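Local atomic coordinates of binding domain (Hc) of Paraclostridial Mosquitocidal Protein 1 (Paraclostridium bifermentans, PDB entry 6HOX), a protein that serves as the receptor-binding part of a clostridial neurotoxin that targets Anopheles mosquitoes, directing the toxin to host cells. Residues 303-311 with 438-446; 129-137 with 144-152. All coordinates share one frame; numbering follows the deposited sequence.

Contact 1: 303-311 with 438-446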
loop_
_atom_site.group_PDB
_atom_site.type_symbol
_atom_site.label_atom_id
_atom_site.label_comp_id
_atom_site.label_asym_id
_atom_site.label_seq_id
_atom_site.Cartn_x
_atom_site.Cartn_y
_atom_site.Cartn_z
ATOM N N LEU A 303 9.789 15.660 -6.435
ATOM C CA LEU A 303 8.485 16.280 -6.257
ATOM C C LEU A 303 7.507 15.260 -5.656
ATOM O O LEU A 303 7.353 14.177 -6.167
ATOM C CB LEU A 303 7.974 16.762 -7.619
ATOM C CG LEU A 303 8.360 18.186 -8.011
ATOM C CD1 LEU A 303 9.861 18.305 -8.229
ATOM C CD2 LEU A 303 7.612 18.607 -9.264
ATOM N N ILE A 304 6.811 15.654 -4.591
ATOM C CA ILE A 304 5.830 14.811 -3.943
ATOM C C ILE A 304 4.463 15.481 -4.069
ATOM O O ILE A 304 4.344 16.686 -3.843
ATOM C CB ILE A 304 6.236 14.558 -2.479
ATOM C CG1 ILE A 304 7.640 13.945 -2.421
ATOM C CG2 ILE A 304 5.190 13.716 -1.745
ATOM C CD1 ILE A 304 7.924 13.151 -1.180
ATOM N N PRO A 305 3.395 14.729 -4.432
ATOM C CA PRO A 305 2.050 15.296 -4.501
ATOM C C PRO A 305 1.507 15.514 -3.093
ATOM O O PRO A 305 1.737 14.690 -2.198
ATOM C CB PRO A 305 1.228 14.219 -5.214
ATOM C CG PRO A 305 1.925 12.938 -4.789
ATOM C CD PRO A 305 3.400 13.299 -4.775
ATOM N N TYR A 306 0.792 16.618 -2.915
ATOM C CA TYR A 306 -0.004 16.819 -1.733
ATOM C C TYR A 306 -1.197 15.858 -1.776
ATOM O O TYR A 306 -1.819 15.703 -2.823
ATOM C CB TYR A 306 -0.517 18.263 -1.652
ATOM C CG TYR A 306 0.484 19.266 -1.151
ATOM C CD1 TYR A 306 0.659 19.476 0.202
ATOM C CD2 TYR A 306 1.250 20.015 -2.037
ATOM C CE1 TYR A 306 1.588 20.391 0.669
ATOM C CE2 TYR A 306 2.170 20.944 -1.589
ATOM C CZ TYR A 306 2.341 21.131 -0.229
ATOM O OH TYR A 306 3.266 22.024 0.228
ATOM N N LEU A 307 -1.525 15.253 -0.628
ATOM C CA LEU A 307 -2.723 14.416 -0.488
ATOM C C LEU A 307 -3.746 15.067 0.445
ATOM O O LEU A 307 -4.938 14.810 0.297
ATOM C CB LEU A 307 -2.351 13.042 0.082
ATOM C CG LEU A 307 -1.298 12.245 -0.685
ATOM C CD1 LEU A 307 -1.055 10.919 -0.001
ATOM C CD2 LEU A 307 -1.698 12.033 -2.126
ATOM N N TYR A 308 -3.278 15.828 1.445
ATOM C CA TYR A 308 -4.154 16.365 2.499
ATOM C C TYR A 308 -4.560 17.827 2.198
ATOM O O TYR A 308 -5.658 18.254 2.579
ATOM C CB TYR A 308 -3.483 16.302 3.875
ATOM C CG TYR A 308 -2.830 15.005 4.317
ATOM C CD1 TYR A 308 -3.245 13.754 3.878
ATOM C CD2 TYR A 308 -1.803 15.040 5.249
ATOM C CE1 TYR A 308 -2.625 12.585 4.317
ATOM C CE2 TYR A 308 -1.188 13.887 5.709
ATOM C CZ TYR A 308 -1.607 12.650 5.256
ATOM O OH TYR A 308 -0.984 11.532 5.730
ATOM N N HIS A 309 -3.653 18.601 1.578
ATOM C CA HIS A 309 -3.845 20.030 1.196
ATOM C C HIS A 309 -4.311 20.864 2.397
ATOM O O HIS A 309 -5.280 21.621 2.303
ATOM C CB HIS A 309 -4.826 20.165 0.024
ATOM C CG HIS A 309 -4.483 19.309 -1.150
ATOM N ND1 HIS A 309 -3.541 19.678 -2.077
ATOM C CD2 HIS A 309 -4.921 18.080 -1.516
ATOM C CE1 HIS A 309 -3.439 18.735 -2.990
ATOM N NE2 HIS A 309 -4.270 17.736 -2.661
ATOM N N LYS A 310 -3.613 20.724 3.526
ATOM C CA LYS A 310 -3.986 21.428 4.752
ATOM C C LYS A 310 -3.872 22.938 4.518
ATOM O O LYS A 310 -3.006 23.403 3.789
ATOM C CB LYS A 310 -3.137 20.922 5.919
ATOM C CG LYS A 310 -3.369 19.451 6.233
ATOM C CD LYS A 310 -2.998 19.039 7.637
ATOM C CE LYS A 310 -3.984 18.060 8.239
ATOM N NZ LYS A 310 -3.580 17.671 9.612
ATOM N N GLY A 311 -4.805 23.686 5.108
ATOM C CA GLY A 311 -4.948 25.113 4.865
ATOM C C GLY A 311 -5.549 25.433 3.500
ATOM O O GLY A 311 -5.174 26.432 2.896
ATOM N N VAL A 438 -8.014 8.487 0.552
ATOM C CA VAL A 438 -6.850 8.667 1.426
ATOM C C VAL A 438 -7.309 9.233 2.773
ATOM O O VAL A 438 -8.016 10.226 2.805
ATOM C CB VAL A 438 -5.814 9.646 0.829
ATOM C CG1 VAL A 438 -4.509 9.608 1.617
ATOM C CG2 VAL A 438 -5.537 9.402 -0.637
ATOM N N SER A 439 -6.777 8.664 3.855
ATOM C CA SER A 439 -6.911 9.129 5.229
ATOM C C SER A 439 -5.527 9.583 5.706
ATOM O O SER A 439 -4.506 9.046 5.247
ATOM C CB SER A 439 -7.447 8.023 6.111
ATOM O OG SER A 439 -6.745 6.794 5.856
ATOM N N GLU A 440 -5.489 10.588 6.590
ATOM C CA GLU A 440 -4.249 11.065 7.189
ATOM C C GLU A 440 -3.596 9.922 7.978
ATOM O O GLU A 440 -4.269 9.171 8.667
ATOM C CB GLU A 440 -4.556 12.277 8.072
ATOM C CG GLU A 440 -3.326 12.939 8.661
ATOM C CD GLU A 440 -3.455 14.434 8.932
ATOM O OE1 GLU A 440 -4.570 14.990 8.717
ATOM O OE2 GLU A 440 -2.434 15.046 9.348
ATOM N N ASP A 441 -2.275 9.800 7.860
ATOM C CA ASP A 441 -1.489 8.788 8.554
ATOM C C ASP A 441 -0.154 9.419 8.964
ATOM O O ASP A 441 0.443 10.199 8.240
ATOM C CB ASP A 441 -1.257 7.546 7.671
ATOM C CG ASP A 441 -0.436 6.452 8.338
ATOM O OD1 ASP A 441 -1.000 5.737 9.175
ATOM O OD2 ASP A 441 0.765 6.334 8.030
ATOM N N GLU A 442 0.325 9.034 10.135
ATOM C CA GLU A 442 1.577 9.529 10.700
ATOM C C GLU A 442 2.743 9.301 9.730
ATOM O O GLU A 442 3.732 10.037 9.741
ATOM C CB GLU A 442 1.795 8.814 12.037
ATOM C CG GLU A 442 3.032 9.267 12.773
ATOM C CD GLU A 442 3.314 8.497 14.050
ATOM O OE1 GLU A 442 2.412 7.766 14.531
ATOM O OE2 GLU A 442 4.442 8.612 14.542
ATOM N N GLY A 443 2.652 8.267 8.889
ATOM C CA GLY A 443 3.743 7.916 7.967
ATOM C C GLY A 443 3.761 8.728 6.677
ATOM O O GLY A 443 4.558 8.468 5.795
ATOM N N TRP A 444 2.854 9.685 6.541
ATOM C CA TRP A 444 2.859 10.619 5.425
ATOM C C TRP A 444 2.616 12.035 5.957
ATOM O O TRP A 444 1.493 12.375 6.335
ATOM C CB TRP A 444 1.816 10.214 4.385
ATOM C CG TRP A 444 1.798 11.129 3.204
ATOM C CD1 TRP A 444 1.403 12.435 3.187
ATOM C CD2 TRP A 444 2.191 10.805 1.861
ATOM N NE1 TRP A 444 1.548 12.951 1.934
ATOM C CE2 TRP A 444 2.017 11.974 1.092
ATOM C CE3 TRP A 444 2.679 9.657 1.235
ATOM C CZ2 TRP A 444 2.275 12.010 -0.275
ATOM C CZ3 TRP A 444 2.944 9.691 -0.119
ATOM C CH2 TRP A 444 2.734 10.852 -0.867
ATOM N N LYS A 445 3.698 12.813 6.019
ATOM C CA LYS A 445 3.708 14.160 6.560
ATOM C C LYS A 445 3.886 15.134 5.403
ATOM O O LYS A 445 4.681 14.879 4.484
ATOM C CB LYS A 445 4.877 14.376 7.525
ATOM C CG LYS A 445 4.922 13.434 8.717
ATOM C CD LYS A 445 3.869 13.723 9.764
ATOM C CE LYS A 445 4.276 13.239 11.143
ATOM N NZ LYS A 445 3.526 13.944 12.211
ATOM N N GLU A 446 3.161 16.249 5.464
ATOM C CA GLU A 446 3.309 17.300 4.461
ATOM C C GLU A 446 2.905 18.646 5.069
ATOM O O GLU A 446 2.594 18.751 6.254
ATOM C CB GLU A 446 2.469 16.964 3.223
ATOM C CG GLU A 446 1.048 16.541 3.544
ATOM C CD GLU A 446 0.127 16.462 2.341
ATOM O OE1 GLU A 446 0.332 15.574 1.484
ATOM O OE2 GLU A 446 -0.797 17.294 2.256
ATOM O OXT GLU A 446 2.893 19.647 4.370
HETATM O O HOH W 1 -1.094 19.474 3.503
#

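Contact 2: 129-137 with 144-152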
loop_
_atom_site.group_PDB
_atom_site.type_symbol
_atom_site.label_atom_id
_atom_site.label_comp_id
_atom_site.label_asym_id
_atom_site.label_seq_id
_atom_site.Cartn_x
_atom_site.Cartn_y
_atom_site.Cartn_z
ATOM N N ASP A 129 18.171 4.794 1.457
ATOM C CA ASP A 129 17.757 5.796 0.454
ATOM C C ASP A 129 16.398 5.420 -0.140
ATOM O O ASP A 129 16.255 5.299 -1.361
ATOM C CB ASP A 129 18.779 5.900 -0.677
ATOM C CG ASP A 129 20.149 6.295 -0.177
ATOM O OD1 ASP A 129 20.206 7.055 0.813
ATOM O OD2 ASP A 129 21.145 5.829 -0.780
ATOM N N GLY A 130 15.433 5.164 0.744
ATOM C CA GLY A 130 14.055 4.871 0.360
ATOM C C GLY A 130 13.851 3.520 -0.316
ATOM O O GLY A 130 12.757 3.252 -0.827
ATOM N N ASN A 131 14.902 2.698 -0.359
ATOM C CA ASN A 131 14.905 1.415 -1.040
ATOM C C ASN A 131 15.200 0.313 -0.008
ATOM O O ASN A 131 15.392 0.580 1.166
ATOM C CB ASN A 131 15.858 1.443 -2.239
ATOM C CG ASN A 131 15.181 1.957 -3.494
ATOM O OD1 ASN A 131 14.440 1.228 -4.157
ATOM N ND2 ASN A 131 15.412 3.213 -3.815
ATOM N N LEU A 132 15.145 -0.937 -0.462
ATOM C CA LEU A 132 15.250 -2.134 0.377
ATOM C C LEU A 132 16.525 -2.866 -0.037
ATOM O O LEU A 132 16.858 -2.886 -1.229
ATOM C CB LEU A 132 14.000 -2.994 0.150
ATOM C CG LEU A 132 13.649 -4.016 1.232
ATOM C CD1 LEU A 132 13.212 -3.346 2.516
ATOM C CD2 LEU A 132 12.551 -4.939 0.751
ATOM N N VAL A 133 17.256 -3.376 0.957
ATOM C CA VAL A 133 18.467 -4.167 0.764
ATOM C C VAL A 133 18.237 -5.560 1.344
ATOM O O VAL A 133 17.830 -5.671 2.511
ATOM C CB VAL A 133 19.680 -3.532 1.466
ATOM C CG1 VAL A 133 20.932 -4.390 1.300
ATOM C CG2 VAL A 133 19.918 -2.117 0.958
ATOM N N TRP A 134 18.523 -6.577 0.530
ATOM C CA TRP A 134 18.711 -7.953 0.938
ATOM C C TRP A 134 20.198 -8.269 0.789
ATOM O O TRP A 134 20.776 -8.041 -0.277
ATOM C CB TRP A 134 17.842 -8.915 0.107
ATOM C CG TRP A 134 18.222 -10.352 0.248
ATOM C CD1 TRP A 134 18.877 -11.125 -0.672
ATOM C CD2 TRP A 134 17.993 -11.194 1.390
ATOM N NE1 TRP A 134 19.042 -12.393 -0.187
ATOM C CE2 TRP A 134 18.513 -12.464 1.075
ATOM C CE3 TRP A 134 17.362 -11.010 2.622
ATOM C CZ2 TRP A 134 18.443 -13.535 1.961
ATOM C CZ3 TRP A 134 17.299 -12.062 3.503
ATOM C CH2 TRP A 134 17.844 -13.305 3.177
ATOM N N ARG A 135 20.820 -8.767 1.855
ATOM C CA ARG A 135 22.222 -9.124 1.770
ATOM C C ARG A 135 22.459 -10.478 2.444
ATOM O O ARG A 135 21.903 -10.748 3.529
ATOM C CB ARG A 135 23.110 -8.044 2.394
ATOM C CG ARG A 135 24.572 -8.474 2.476
ATOM C CD ARG A 135 25.547 -7.405 2.923
ATOM N NE ARG A 135 25.499 -6.266 2.012
ATOM C CZ ARG A 135 24.921 -5.105 2.302
ATOM N NH1 ARG A 135 24.669 -4.798 3.564
ATOM N NH2 ARG A 135 24.596 -4.268 1.328
ATOM N N MET A 136 23.271 -11.304 1.768
ATOM C CA MET A 136 23.821 -12.557 2.263
ATOM C C MET A 136 25.352 -12.442 2.333
ATOM O O MET A 136 25.983 -11.875 1.428
ATOM C CB MET A 136 23.442 -13.714 1.333
ATOM C CG MET A 136 21.960 -14.064 1.402
ATOM S SD MET A 136 21.440 -15.274 0.175
ATOM C CE MET A 136 21.776 -14.339 -1.299
ATOM N N LYS A 137 25.937 -12.951 3.424
ATOM C CA LYS A 137 27.386 -13.052 3.563
ATOM C C LYS A 137 27.731 -14.436 4.118
ATOM O O LYS A 137 27.178 -14.861 5.116
ATOM C CB LYS A 137 27.926 -11.938 4.459
ATOM C CG LYS A 137 29.444 -11.882 4.554
ATOM C CD LYS A 137 29.963 -11.354 5.864
ATOM C CE LYS A 137 30.031 -9.850 5.952
ATOM N NZ LYS A 137 30.797 -9.459 7.157
ATOM N N ILE A 144 26.672 -11.224 -1.360
ATOM C CA ILE A 144 25.684 -10.988 -2.407
ATOM C C ILE A 144 24.559 -10.149 -1.804
ATOM O O ILE A 144 24.039 -10.477 -0.753
ATOM C CB ILE A 144 25.213 -12.324 -3.008
ATOM C CG1 ILE A 144 26.230 -12.791 -4.054
ATOM C CG2 ILE A 144 23.808 -12.229 -3.594
ATOM C CD1 ILE A 144 26.123 -14.235 -4.403
ATOM N N ASP A 145 24.227 -9.040 -2.464
ATOM C CA ASP A 145 23.121 -8.239 -2.049
ATOM C C ASP A 145 22.263 -7.835 -3.261
ATOM O O ASP A 145 22.712 -7.839 -4.423
ATOM C CB ASP A 145 23.582 -7.053 -1.191
ATOM C CG ASP A 145 24.793 -6.326 -1.724
ATOM O OD1 ASP A 145 24.944 -6.297 -2.953
ATOM O OD2 ASP A 145 25.572 -5.799 -0.902
ATOM N N ILE A 146 20.988 -7.559 -2.960
ATOM C CA ILE A 146 20.088 -6.920 -3.865
ATOM C C ILE A 146 19.727 -5.581 -3.211
ATOM O O ILE A 146 19.333 -5.526 -2.046
ATOM C CB ILE A 146 18.872 -7.818 -4.175
ATOM C CG1 ILE A 146 19.313 -9.113 -4.856
ATOM C CG2 ILE A 146 17.833 -7.072 -5.012
ATOM C CD1 ILE A 146 18.221 -10.139 -5.032
ATOM N N ILE A 147 19.957 -4.498 -3.943
ATOM C CA ILE A 147 19.584 -3.187 -3.504
ATOM C C ILE A 147 18.587 -2.669 -4.539
ATOM O O ILE A 147 18.963 -2.471 -5.681
ATOM C CB ILE A 147 20.840 -2.304 -3.334
ATOM C CG1 ILE A 147 21.812 -2.938 -2.334
ATOM C CG2 ILE A 147 20.459 -0.884 -2.930
ATOM C CD1 ILE A 147 23.186 -2.322 -2.291
ATOM N N THR A 148 17.306 -2.541 -4.169
ATOM C CA THR A 148 16.327 -2.052 -5.136
ATOM C C THR A 148 16.739 -0.618 -5.518
ATOM O O THR A 148 17.317 0.098 -4.702
ATOM C CB THR A 148 14.889 -2.164 -4.615
ATOM O OG1 THR A 148 14.769 -1.282 -3.504
ATOM C CG2 THR A 148 14.507 -3.572 -4.211
ATOM N N SER A 149 16.479 -0.232 -6.772
ATOM C CA SER A 149 16.958 1.043 -7.315
ATOM C C SER A 149 15.766 1.840 -7.838
ATOM O O SER A 149 15.865 2.502 -8.826
ATOM C CB SER A 149 18.012 0.833 -8.395
ATOM O OG SER A 149 17.471 0.110 -9.496
ATOM N N LEU A 150 14.645 1.773 -7.117
ATOM C CA LEU A 150 13.426 2.470 -7.483
ATOM C C LEU A 150 13.601 3.958 -7.178
ATOM O O LEU A 150 14.346 4.319 -6.270
ATOM C CB LEU A 150 12.255 1.863 -6.706
ATOM C CG LEU A 150 11.950 0.406 -7.050
ATOM C CD1 LEU A 150 11.385 -0.340 -5.866
ATOM C CD2 LEU A 150 10.988 0.322 -8.205
ATOM N N THR A 151 12.918 4.794 -7.971
ATOM C CA THR A 151 12.913 6.240 -7.826
ATOM C C THR A 151 11.474 6.676 -7.584
ATOM O O THR A 151 10.556 6.092 -8.157
ATOM C CB THR A 151 13.429 6.957 -9.079
ATOM O OG1 THR A 151 12.446 6.720 -10.084
ATOM C CG2 THR A 151 14.791 6.477 -9.537
ATOM N N PHE A 152 11.299 7.692 -6.735
ATOM C CA PHE A 152 9.974 8.138 -6.366
ATOM C C PHE A 152 9.167 8.475 -7.632
ATOM O O PHE A 152 8.070 7.951 -7.816
ATOM C CB PHE A 152 10.056 9.302 -5.383
ATOM C CG PHE A 152 8.722 9.657 -4.780
ATOM C CD1 PHE A 152 7.876 10.550 -5.415
ATOM C CD2 PHE A 152 8.296 9.075 -3.592
ATOM C CE1 PHE A 152 6.646 10.873 -4.857
ATOM C CE2 PHE A 152 7.063 9.391 -3.046
ATOM C CZ PHE A 152 6.242 10.296 -3.675
#

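Contact 1: 303-311 with 438-446
Glu446 and Tyr308 meet because the glutamate CG lies between its own backbone N and carbonyl carbon (chi1 48°), while the tyrosine CG is anti to its carbonyl carbon. The carboxylate of this C-terminal residue is thereby carried to the backbone of 307-309, where it accepts hydrogen bonds from three successive amides, those of Leu307, Tyr308 and His309. Leu307 N approaches the syn lone pair of Glu446 OE1 at 2.8 Å and almost straight, at 173°; Tyr308 N reaches OE2 from above the carboxylate plane, and His309 N meets OE2 nearly along its C-O bond. Trp444 NE1, with the acceptor close to its ring plane, adds a second donor to OE1 on the anti side, and a water links OE2 to Lys310 N. These donors together should favour the charged form and fix the rotation of the group.

Tyr308 OH acts as donor and acceptor at once, giving to Trp444 O (2.7 Å) and taking from Asp441 N (3.0 Å). One face of its ring carries Glu440 CG, whose carboxylate continues to Lys310 in a salt bridge, Glu440 OE2 lying 2.9 Å from Lys310 NZ. An edge of the Trp444 indole is directed toward the Tyr308 ring in an offset edge-to-face pair, planes 61° apart. Leu307 CD1 sits over the indole six-membered ring of Trp444, 3.6 Å from its centroid, a CH-pi contact. Beyond, Asp441 bonds Asn164 and Arg220. The chain end, with its Asx turn (Asp441 OD2 to Gly443 N) and type I turn 441-444, folds back on the segment leaving strand 302-305 in the trefoil-clan, C-terminal receptor-binding region of clostridial neurotoxins.

Contact 2: 129-137 with 144-152
Strands 131-137 and 144-147 run antiparallel, their axes 4.5 Å apart at closest and their directions 175° apart, as the two arms of a beta hairpin in the N-terminal, concanavalin-clan receptor-binding region. Trp134 pairs with Ile146 and Met136 with Ile144 through reciprocal backbone hydrogen bonds, and Val133 with Ile147 and Arg135 with Asp145 form the non-hydrogen-bonded pairs between and beside them.

On the face of Trp134 and Met136, the methyl CE of Met136 touches Ile144 CG2 at 3.7 Å; Trp134, Met136 and Ile146 also pack on Cys179 of strand 178-183. The other face carries Val133 against Ile147, lying side by side, and the salt bridge of Arg135. This guanidinium grips Asp145 side-on, NE and NH2 both converging on OD2, which lies in the guanidinium plane; the carboxylate stands nearly upright to that plane, at 84°. NH2 has a further acidic partner in Glu111.

Beyond the Val133-Ile147 pair, after a last backbone bond from Thr148 N to Leu132 O, the Asn131 amide takes over. Asn131 ND2 donates to Leu150 O at 2.9 Å, while Asn131 OD1 accepts from Leu150 N at 3.0 Å. Thr148 OG1 relays the pattern, receiving Leu132 N at 178° and donating to a lone pair of Asn131 OD1 at 2.6 Å.

Overall arrangement
Contact 2 comes first along the chain and is complete before contact 1 opens; their centres are about 26 Å apart. The hairpin 131-137/143-147 belongs to an antiparallel sheet of the N-terminal receptor-binding region, whereas 303-311 and 438-446 belong to the C-terminal one, so the two share no strand. They nevertheless touch. Phe152, at the start of helix 152-155 that follows the hairpin, packs its CE1 against Leu303 O at 3.6 Å and reaches Ile304 and Pro305. Segment 438-446 adds further ties across the same boundary, Glu442 to Arg64 and Lys445 O to Arg99. Contact 1 thus lies at the junction of the two subdomains; contact 2 reaches it through Phe152, its paired strands lying farther off.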